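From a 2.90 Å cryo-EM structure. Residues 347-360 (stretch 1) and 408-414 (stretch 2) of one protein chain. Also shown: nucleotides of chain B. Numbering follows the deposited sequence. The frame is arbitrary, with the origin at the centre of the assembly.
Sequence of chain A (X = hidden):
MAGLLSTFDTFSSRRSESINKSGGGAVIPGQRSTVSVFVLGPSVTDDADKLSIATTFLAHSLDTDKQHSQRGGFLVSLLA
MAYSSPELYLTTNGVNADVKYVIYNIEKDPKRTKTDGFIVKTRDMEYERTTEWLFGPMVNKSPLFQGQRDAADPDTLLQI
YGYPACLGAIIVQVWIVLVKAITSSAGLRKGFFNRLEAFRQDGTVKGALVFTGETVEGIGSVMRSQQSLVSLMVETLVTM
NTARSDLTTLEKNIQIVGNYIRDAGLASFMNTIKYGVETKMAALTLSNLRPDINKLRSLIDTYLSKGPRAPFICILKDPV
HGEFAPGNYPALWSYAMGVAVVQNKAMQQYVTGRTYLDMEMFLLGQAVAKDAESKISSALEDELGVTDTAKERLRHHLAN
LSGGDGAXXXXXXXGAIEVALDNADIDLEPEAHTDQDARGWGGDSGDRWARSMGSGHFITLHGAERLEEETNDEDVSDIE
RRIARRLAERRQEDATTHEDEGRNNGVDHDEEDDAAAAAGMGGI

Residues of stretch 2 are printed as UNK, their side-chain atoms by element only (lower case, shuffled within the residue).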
# COMPACT_ATOMS: atom_id res chain seq x y z
N MET A 347 6.26 -7.65 -15.35
CA MET A 347 7.57 -7.50 -14.74
C MET A 347 8.57 -6.81 -15.63
O MET A 347 9.63 -6.40 -15.15
CB MET A 347 8.12 -8.87 -14.33
CG MET A 347 7.39 -9.53 -13.18
SD MET A 347 7.27 -8.52 -11.71
CE MET A 347 8.98 -8.15 -11.38
N GLN A 348 8.29 -6.66 -16.92
CA GLN A 348 9.20 -5.98 -17.82
C GLN A 348 9.14 -4.47 -17.68
O GLN A 348 9.97 -3.78 -18.28
CB GLN A 348 8.90 -6.38 -19.26
CG GLN A 348 9.19 -7.83 -19.52
CD GLN A 348 8.53 -8.34 -20.77
OE1 GLN A 348 8.05 -7.56 -21.59
NE2 GLN A 348 8.51 -9.65 -20.93
N GLN A 349 8.20 -3.94 -16.91
CA GLN A 349 8.17 -2.54 -16.55
C GLN A 349 8.65 -2.31 -15.13
O GLN A 349 8.75 -1.16 -14.70
CB GLN A 349 6.76 -1.97 -16.72
CG GLN A 349 6.48 -1.45 -18.11
CD GLN A 349 6.36 -2.56 -19.12
OE1 GLN A 349 5.72 -3.58 -18.87
NE2 GLN A 349 6.98 -2.37 -20.28
N TYR A 350 8.94 -3.37 -14.41
CA TYR A 350 9.58 -3.27 -13.11
C TYR A 350 11.04 -2.88 -13.28
O TYR A 350 11.74 -3.41 -14.15
CB TYR A 350 9.48 -4.61 -12.39
CG TYR A 350 10.03 -4.63 -10.99
CD1 TYR A 350 9.43 -3.90 -9.99
CD2 TYR A 350 11.13 -5.41 -10.68
CE1 TYR A 350 9.92 -3.92 -8.72
CE2 TYR A 350 11.62 -5.44 -9.41
CZ TYR A 350 11.01 -4.70 -8.43
OH TYR A 350 11.50 -4.72 -7.16
N VAL A 351 11.51 -1.96 -12.45
CA VAL A 351 12.87 -1.46 -12.56
C VAL A 351 13.81 -2.56 -12.08
O VAL A 351 13.94 -2.82 -10.89
CB VAL A 351 13.07 -0.16 -11.79
CG1 VAL A 351 14.54 0.20 -11.74
CG2 VAL A 351 12.28 0.95 -12.42
N THR A 352 14.47 -3.22 -13.03
CA THR A 352 15.50 -4.20 -12.75
C THR A 352 16.88 -3.70 -13.09
O THR A 352 17.86 -4.40 -12.85
CB THR A 352 15.22 -5.51 -13.51
OG1 THR A 352 15.28 -5.27 -14.91
CG2 THR A 352 13.85 -6.03 -13.17
N GLY A 353 17.00 -2.49 -13.63
CA GLY A 353 18.30 -1.95 -13.95
C GLY A 353 18.90 -1.31 -12.73
O GLY A 353 18.62 -0.15 -12.42
N ARG A 354 19.73 -2.07 -12.03
CA ARG A 354 20.28 -1.68 -10.75
C ARG A 354 21.76 -2.02 -10.73
O ARG A 354 22.23 -2.86 -11.50
CB ARG A 354 19.54 -2.37 -9.60
CG ARG A 354 18.07 -2.09 -9.62
CD ARG A 354 17.34 -2.76 -8.51
NE ARG A 354 15.92 -2.79 -8.79
CZ ARG A 354 14.99 -3.18 -7.93
NH1 ARG A 354 15.33 -3.58 -6.72
NH2 ARG A 354 13.72 -3.17 -8.29
N THR A 355 22.49 -1.35 -9.84
CA THR A 355 23.93 -1.54 -9.80
C THR A 355 24.29 -2.99 -9.48
O THR A 355 25.31 -3.49 -9.94
CB THR A 355 24.56 -0.60 -8.77
OG1 THR A 355 24.10 -0.94 -7.46
CG2 THR A 355 24.19 0.83 -9.08
N TYR A 356 23.45 -3.67 -8.72
CA TYR A 356 23.74 -5.02 -8.28
C TYR A 356 23.11 -6.08 -9.16
O TYR A 356 23.18 -7.26 -8.82
CB TYR A 356 23.28 -5.22 -6.83
CG TYR A 356 21.90 -4.72 -6.51
CD1 TYR A 356 21.71 -3.46 -6.00
CD2 TYR A 356 20.79 -5.53 -6.70
CE1 TYR A 356 20.46 -3.00 -5.70
CE2 TYR A 356 19.53 -5.07 -6.40
CZ TYR A 356 19.38 -3.81 -5.89
OH TYR A 356 18.13 -3.34 -5.58
N LEU A 357 22.50 -5.70 -10.27
CA LEU A 357 21.95 -6.69 -11.19
C LEU A 357 23.10 -7.49 -11.78
O LEU A 357 23.87 -6.98 -12.59
CB LEU A 357 21.14 -6.03 -12.29
CG LEU A 357 20.62 -7.05 -13.31
CD1 LEU A 357 19.35 -7.71 -12.82
CD2 LEU A 357 20.40 -6.40 -14.63
N ASP A 358 23.22 -8.74 -11.35
CA ASP A 358 24.18 -9.67 -11.93
C ASP A 358 23.71 -9.96 -13.34
O ASP A 358 22.75 -10.70 -13.55
CB ASP A 358 24.26 -10.93 -11.09
CG ASP A 358 25.43 -11.80 -11.45
OD1 ASP A 358 26.12 -11.51 -12.45
OD2 ASP A 358 25.68 -12.79 -10.73
N MET A 359 24.36 -9.36 -14.33
CA MET A 359 23.90 -9.48 -15.70
C MET A 359 23.95 -10.91 -16.19
O MET A 359 23.13 -11.32 -17.02
CB MET A 359 24.72 -8.58 -16.61
CG MET A 359 24.01 -8.25 -17.90
SD MET A 359 22.50 -7.33 -17.62
CE MET A 359 21.63 -7.67 -19.14
N GLU A 360 24.90 -11.71 -15.70
CA GLU A 360 24.96 -13.09 -16.14
C GLU A 360 23.86 -13.91 -15.50
O GLU A 360 23.29 -14.80 -16.14
CB GLU A 360 26.33 -13.69 -15.83
CG GLU A 360 27.49 -13.07 -16.60
CD GLU A 360 27.09 -12.39 -17.91
OE1 GLU A 360 26.51 -13.06 -18.79
OE2 GLU A 360 27.37 -11.18 -18.07
N UNK A 408 17.14 -10.89 -25.88
CA UNK A 408 17.06 -10.75 -24.44
C UNK A 408 16.35 -9.45 -24.10
O UNK A 408 16.35 -8.50 -24.88
c UNK A 408 20.13 -14.66 -23.30
c UNK A 408 18.26 -13.20 -23.20
c UNK A 408 18.80 -14.45 -23.04
c UNK A 408 19.04 -12.14 -23.62
o UNK A 408 20.69 -15.91 -23.15
c UNK A 408 18.45 -10.76 -23.80
c UNK A 408 20.93 -13.62 -23.72
c UNK A 408 20.38 -12.37 -23.88
N UNK A 409 15.75 -9.43 -22.92
CA UNK A 409 15.11 -8.24 -22.38
C UNK A 409 16.16 -7.38 -21.70
O UNK A 409 16.94 -7.88 -20.89
n UNK A 409 11.46 -10.91 -22.65
c UNK A 409 12.62 -10.72 -21.94
c UNK A 409 14.02 -8.61 -21.38
n UNK A 409 11.88 -8.81 -22.70
c UNK A 409 11.04 -9.74 -23.10
c UNK A 409 12.89 -9.39 -21.97
N UNK A 410 16.20 -6.12 -22.05
CA UNK A 410 17.13 -5.26 -21.35
C UNK A 410 16.57 -4.90 -19.98
O UNK A 410 15.36 -4.67 -19.85
c UNK A 410 17.88 -4.24 -23.57
c UNK A 410 18.79 -6.32 -24.65
c UNK A 410 17.40 -3.99 -22.16
c UNK A 410 19.02 -5.24 -23.60
n UNK A 410 19.82 -7.39 -24.59
N UNK A 411 17.40 -4.87 -18.95
CA UNK A 411 16.92 -4.49 -17.62
C UNK A 411 16.31 -3.09 -17.61
O UNK A 411 16.93 -2.13 -18.08
c UNK A 411 18.17 -4.57 -16.74
c UNK A 411 18.81 -5.28 -18.92
c UNK A 411 19.31 -4.64 -17.68
N UNK A 412 15.10 -3.00 -17.09
CA UNK A 412 14.38 -1.73 -17.07
C UNK A 412 15.01 -0.79 -16.05
O UNK A 412 15.23 -1.16 -14.90
c UNK A 412 12.14 -0.66 -16.73
c UNK A 412 12.91 -1.97 -16.73
o UNK A 412 12.33 -2.85 -17.70
N UNK A 413 15.32 0.42 -16.49
CA UNK A 413 15.97 1.41 -15.65
C UNK A 413 14.97 2.33 -14.98
O UNK A 413 13.83 2.47 -15.42
N UNK A 414 15.41 2.97 -13.90
CA UNK A 414 14.57 3.88 -13.16
C UNK A 414 14.44 5.25 -13.80
O UNK A 414 15.27 5.65 -14.61
P U B 3 9.89 -2.17 -5.16
OP1 U B 3 8.90 -3.20 -4.79
OP2 U B 3 11.27 -2.56 -5.46
O5' U B 3 9.29 -1.38 -6.39
C5' U B 3 8.22 -0.47 -6.21
C4' U B 3 8.15 0.51 -7.35
O4' U B 3 9.36 1.31 -7.40
C3' U B 3 8.00 -0.12 -8.72
O3' U B 3 7.15 0.69 -9.52
C2' U B 3 9.42 -0.08 -9.28
O2' U B 3 9.50 -0.09 -10.68
C1' U B 3 9.94 1.22 -8.68
N1 U B 3 11.41 1.24 -8.54
C2 U B 3 12.11 2.29 -9.09
O2 U B 3 11.57 3.22 -9.65
N3 U B 3 13.46 2.23 -8.94
C4 U B 3 14.18 1.23 -8.33
O4 U B 3 15.40 1.30 -8.27
C5 U B 3 13.38 0.17 -7.79
C6 U B 3 12.07 0.22 -7.92
P U B 4 5.60 0.33 -9.66
OP1 U B 4 4.95 1.46 -10.35
OP2 U B 4 5.12 -0.15 -8.35
O5' U B 4 5.58 -0.93 -10.61
C5' U B 4 5.87 -0.80 -11.99
C4' U B 4 5.52 -2.05 -12.75
O4' U B 4 6.27 -3.17 -12.23
C3' U B 4 4.09 -2.53 -12.65
O3' U B 4 3.18 -1.77 -13.42
C2' U B 4 4.23 -3.96 -13.13
O2' U B 4 4.43 -3.98 -14.53
C1' U B 4 5.55 -4.36 -12.48
N1 U B 4 5.38 -5.12 -11.22
C2 U B 4 4.95 -6.43 -11.27
O2 U B 4 4.66 -7.02 -12.29
N3 U B 4 4.84 -7.08 -10.08
C4 U B 4 5.12 -6.56 -8.86
O4 U B 4 4.97 -7.27 -7.88
C5 U B 4 5.57 -5.21 -8.87
C6 U B 4 5.69 -4.55 -10.01

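Position 408 carries eight side-chain atoms: one carbon, then a six-membered ring of carbons bearing a single oxygen. The side chain is out of reach of stretch 1. The ring with its oxygen is a phenol, so the residue is Tyr 408. This contact places no demand on the residue type here.

Position 409 has six side-chain atoms, one carbon followed by a five-membered ring of three carbons and two nitrogens. Its CA-to-CB bond points toward stretch 1, where a ring carbon lies 3.3 Å from NE2 of Gln 348. The ring is an imidazole, and the residue is His 409; the ring carbon is CE1. The approach to the ring is oblique, and the pair is best read as polar packing, with the flat ring resting beside an amide that is hydrogen-bonded elsewhere in the structure.

At position 410 four carbons run in a row and end in a nitrogen. The CA-to-CB bond points away from stretch 1, and the exposed side chain makes no contact with it. The unbranched chain is that of Lys 410; a long, charged side chain suits such an open site.

Position 411 has three carbons that close a ring onto the backbone nitrogen. The CA-to-CB bond points toward stretch 1, and the compact apolar ring packs against the apolar side chains of Leu 357 and Met 359: CB lies 3.6 Å from Leu 357 CD2, and another ring carbon lies 3.7 Å from Met 359 CE. The closed ring identifies Pro 411, and the carbon near Met 359 is its CD. Such a ring suits a site lined by apolar side chains.

At position 412 the first carbon branches into one oxygen and one carbon. The oxygen is 2.6 Å from the backbone O of Gln 348. A beta-branched side chain with a hydroxyl is threonine, Thr 412. Its OG1 donates the hydrogen bond to Gln 348 O, while its methyl carbon, CG2, packs 4.0 Å from Gln 349 O. The backbone takes part as well: Thr 412 N donates a weak bond to Thr 352 OG1 (3.2 Å), and Thr 412 O accepts from Gly 353 N at 2.6 Å and, weakly, from Thr 352 N at 2.9 Å. Val 351 CA adds a C-H contact to the same Thr 412 O at 3.3 Å.

Position 413 has no side-chain atoms. Its backbone O lies 3.7 Å from Val 351 CG2. A CB here would point away from stretch 1 and would have room, so this contact does not require glycine, but the bare backbone is that of Gly 413.

Position 414 is likewise bare, and its N lies 3.6 Å from Val 351 CG1. A CB would point sideways and have room, so the contact does not require glycine here either; the residue is Gly 414.

The contact centers on Thr 412, which has more surface covered by the other stretch than any other residue of its stretch and uses both hydroxyl and backbone to hold the loop. Close approach also depends on Gly 353: an ideal CB there would sit 3.0 Å from Thr 412 O, a clash. Pro 411 adds an apolar patch beside this polar center, and together the two stretches bury 493 Å².

Stretch 2 408-414: YHKPTGG
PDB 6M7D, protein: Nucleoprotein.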